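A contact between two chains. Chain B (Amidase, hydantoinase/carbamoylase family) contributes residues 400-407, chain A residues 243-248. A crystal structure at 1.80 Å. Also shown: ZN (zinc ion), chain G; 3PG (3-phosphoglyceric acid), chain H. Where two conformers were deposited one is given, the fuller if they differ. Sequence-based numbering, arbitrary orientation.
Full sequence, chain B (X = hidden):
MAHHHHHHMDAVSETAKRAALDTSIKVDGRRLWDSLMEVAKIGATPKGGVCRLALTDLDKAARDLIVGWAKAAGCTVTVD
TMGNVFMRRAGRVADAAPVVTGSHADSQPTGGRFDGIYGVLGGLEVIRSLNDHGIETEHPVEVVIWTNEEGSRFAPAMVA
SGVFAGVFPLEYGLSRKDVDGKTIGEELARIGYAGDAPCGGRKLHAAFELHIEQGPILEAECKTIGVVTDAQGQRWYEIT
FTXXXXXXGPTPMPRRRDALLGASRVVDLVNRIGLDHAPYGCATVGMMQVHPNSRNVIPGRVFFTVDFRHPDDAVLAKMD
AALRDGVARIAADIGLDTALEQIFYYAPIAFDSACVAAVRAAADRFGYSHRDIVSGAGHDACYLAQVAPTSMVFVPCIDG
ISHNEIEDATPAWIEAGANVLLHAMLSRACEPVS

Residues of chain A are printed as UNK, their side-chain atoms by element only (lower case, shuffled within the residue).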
# COMPACT_ATOMS: atom_id res chain seq x y z
N GLY B 400 -11.87 22.35 13.48
CA GLY B 400 -10.53 22.49 12.95
C GLY B 400 -10.11 21.41 11.99
O GLY B 400 -8.91 21.27 11.73
N ILE B 401 -11.06 20.66 11.42
CA ILE B 401 -10.77 19.48 10.60
C ILE B 401 -10.58 19.90 9.14
O ILE B 401 -11.42 20.62 8.58
CB ILE B 401 -11.92 18.47 10.73
CG1 ILE B 401 -11.89 17.78 12.10
CG2 ILE B 401 -11.92 17.47 9.57
CD1 ILE B 401 -10.56 17.12 12.42
N SER B 402 -9.52 19.41 8.51
CA SER B 402 -9.34 19.54 7.06
C SER B 402 -8.68 18.26 6.56
O SER B 402 -8.17 17.47 7.35
CB SER B 402 -8.51 20.78 6.69
OG SER B 402 -8.52 21.02 5.29
N HIS B 403 -8.69 18.06 5.24
CA HIS B 403 -8.19 16.82 4.61
C HIS B 403 -8.96 15.61 5.12
O HIS B 403 -8.44 14.49 5.19
CB HIS B 403 -6.69 16.66 4.82
CG HIS B 403 -5.89 17.58 3.97
ND1 HIS B 403 -4.52 17.47 3.81
CD2 HIS B 403 -6.28 18.62 3.19
CE1 HIS B 403 -4.11 18.40 2.97
NE2 HIS B 403 -5.15 19.12 2.59
N ASN B 404 -10.21 15.86 5.46
CA ASN B 404 -11.20 14.86 5.82
C ASN B 404 -12.49 15.29 5.14
O ASN B 404 -12.77 16.48 5.01
CB ASN B 404 -11.37 14.79 7.34
CG ASN B 404 -12.25 13.65 7.78
OD1 ASN B 404 -13.42 13.58 7.43
ND2 ASN B 404 -11.68 12.75 8.59
N GLU B 405 -13.28 14.31 4.72
CA GLU B 405 -14.48 14.64 3.96
C GLU B 405 -15.51 15.40 4.80
O GLU B 405 -16.41 16.03 4.23
CB GLU B 405 -15.09 13.37 3.36
CG GLU B 405 -14.16 12.78 2.27
CD GLU B 405 -14.32 11.29 2.07
OE1 GLU B 405 -15.23 10.89 1.32
OE2 GLU B 405 -13.55 10.51 2.67
N ILE B 406 -15.40 15.37 6.14
CA ILE B 406 -16.35 16.10 6.99
C ILE B 406 -15.95 17.55 7.22
O ILE B 406 -16.63 18.25 7.98
CB ILE B 406 -16.53 15.41 8.36
CG1 ILE B 406 -15.28 15.57 9.21
CG2 ILE B 406 -16.87 13.95 8.16
CD1 ILE B 406 -15.42 15.02 10.62
N GLU B 407 -14.87 18.02 6.59
CA GLU B 407 -14.50 19.43 6.62
C GLU B 407 -15.72 20.32 6.40
O GLU B 407 -16.54 20.06 5.52
CB GLU B 407 -13.46 19.68 5.52
CG GLU B 407 -12.94 21.09 5.43
CD GLU B 407 -12.09 21.25 4.21
OE1 GLU B 407 -10.90 20.84 4.27
OE2 GLU B 407 -12.62 21.74 3.19
N UNK A 243 -8.65 5.35 12.59
CA UNK A 243 -8.50 6.58 13.34
C UNK A 243 -9.29 7.68 12.66
O UNK A 243 -10.47 7.50 12.35
N UNK A 244 -8.66 8.82 12.39
CA UNK A 244 -9.35 9.89 11.69
C UNK A 244 -8.38 10.58 10.76
O UNK A 244 -7.39 11.15 11.22
n UNK A 244 -12.63 13.24 12.69
c UNK A 244 -9.96 10.90 12.67
c UNK A 244 -10.63 12.07 11.97
o UNK A 244 -10.74 13.53 13.87
c UNK A 244 -11.34 13.01 12.93
N UNK A 245 -8.64 10.54 9.45
CA UNK A 245 -7.80 11.30 8.55
C UNK A 245 -7.97 12.79 8.83
O UNK A 245 -9.05 13.27 9.18
o UNK A 245 -11.50 9.87 6.30
c UNK A 245 -9.54 11.17 6.66
c UNK A 245 -10.41 9.95 6.90
o UNK A 245 -10.00 9.06 7.69
c UNK A 245 -8.11 10.97 7.09
N UNK A 246 -6.87 13.52 8.73
CA UNK A 246 -6.87 14.95 9.03
C UNK A 246 -5.58 15.52 8.46
O UNK A 246 -4.74 14.79 7.93
c UNK A 246 -6.98 15.22 10.54
N UNK A 247 -5.44 16.84 8.55
CA UNK A 247 -4.33 17.50 7.87
C UNK A 247 -3.00 17.16 8.55
O UNK A 247 -2.89 17.21 9.78
c UNK A 247 -2.13 20.38 5.53
n UNK A 247 -2.47 19.70 6.62
c UNK A 247 -4.54 19.02 7.88
c UNK A 247 -4.32 20.43 5.71
n UNK A 247 -3.24 20.82 4.96
c UNK A 247 -3.84 19.72 6.76
N UNK A 248 -1.99 16.85 7.73
CA UNK A 248 -0.65 16.60 8.27
C UNK A 248 -0.05 17.84 8.92
O UNK A 248 0.89 17.72 9.72
c UNK A 248 0.28 16.10 7.16
ZN ZN G . -5.25 20.78 1.21
C1 3PG H . 0.00 21.32 2.69
O1 3PG H . 0.01 20.10 2.93
O2 3PG H . 0.40 22.18 3.52
C2 3PG H . -0.03 21.68 1.23
O3 3PG H . 0.62 22.93 1.02
C3 3PG H . -1.48 21.78 0.79
O1P 3PG H . -2.16 22.78 1.57
P 3PG H . -3.78 22.85 1.59
O2P 3PG H . -4.18 21.76 2.57
O3P 3PG H . -4.22 22.56 0.18
O4P 3PG H . -4.12 24.28 2.07
O HOH W 1 -13.76 11.21 10.46
O HOH W 2 -12.51 11.59 4.94
O HOH W 3 -6.98 19.22 10.11

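Position 243 of chain A has no side-chain atoms, and none of its atoms touches the chain B stretch, so it is glycine, G243(A), which precedes the contacting residues. Its backbone, at phi -117° and psi -128°, adopts a pair of angles that residues with a CB seldom adopt, so glycine fits easily.

Position 244 has three side-chain carbons in a line, the third carrying one oxygen and one nitrogen; the stem packs against the amide of N404(B), and the end lies near I401(B) and I406(B). A carboxamide on a two-carbon stem is glutamine, Q244(A). The chain is extended (chi1 and chi2 both t), which carries its end to chain B. There OE1 lies 3.9 Å from CD1 of I401(B) and NE2 3.9 Å from CD1 of I406(B), while its CG packs 3.6 Å from ND2 of N404(B). NE2 also donates to water 1 (3.2 Å), which accepts from ND2 of N404(B) as well (3.2 Å).

Position 245 again shows three carbons, but the third bears two oxygens, a carboxylate, and one of these oxygens approaches the acid of E405(B); it is glutamate, E245(A). That oxygen, OE1, stands 4.2 Å from OE2 of E405(B). These like charges are bridged by water 2, which donates to OE1 of E245(A) at 2.4 Å and to OE2 of E405(B) at 2.7 Å, so a proton faces each acid. The backbone oxygen of E245(A) accepts a nearly straight hydrogen bond from ND2 of N404(B), 2.7 Å and 170°.

Position 246 has a single side-chain carbon, which touches I401(B), and is alanine, A246(A). Its CA to CB bond points away overall, yet CB still comes within 4.5 Å of CD1 of I401(B). The small residue lies close along the backbone of chain B: its CA makes a CA-H...O contact of 3.3 Å with O of S402(B).

Position 247 carries one carbon and then a five-membered ring of three carbons and two nitrogens, lying over the ring of H403(B), so it is histidine, H247(A). The two rings form an offset stack, centroids 3.8 Å apart and planes at 19°. A flat ring suits this place, and its NE2 donates to O2P of 3-phosphoglyceric acid at 2.7 Å.

Position 248 has one side-chain carbon, out of contact with the chain B stretch, and is alanine, A248(A); the geometry shows no demand on it from this contact.

The contact thus joins a direct amide hydrogen bond to water bridges and a histidine stack. In chain B, OD1 of N404(B) accepts from N of I406(B) at 3.0 Å, which helps hold the amide while ND2 reaches across. At the other end, NE2 of H403(B) binds zinc at 2.2 Å, O2P of the ligand binds the same zinc at 2.0 Å, and H247(A) donates to that same O2P, so the two chains converge on one ligand oxygen and its metal.

Chain A, residues 243-248: GQEAHA
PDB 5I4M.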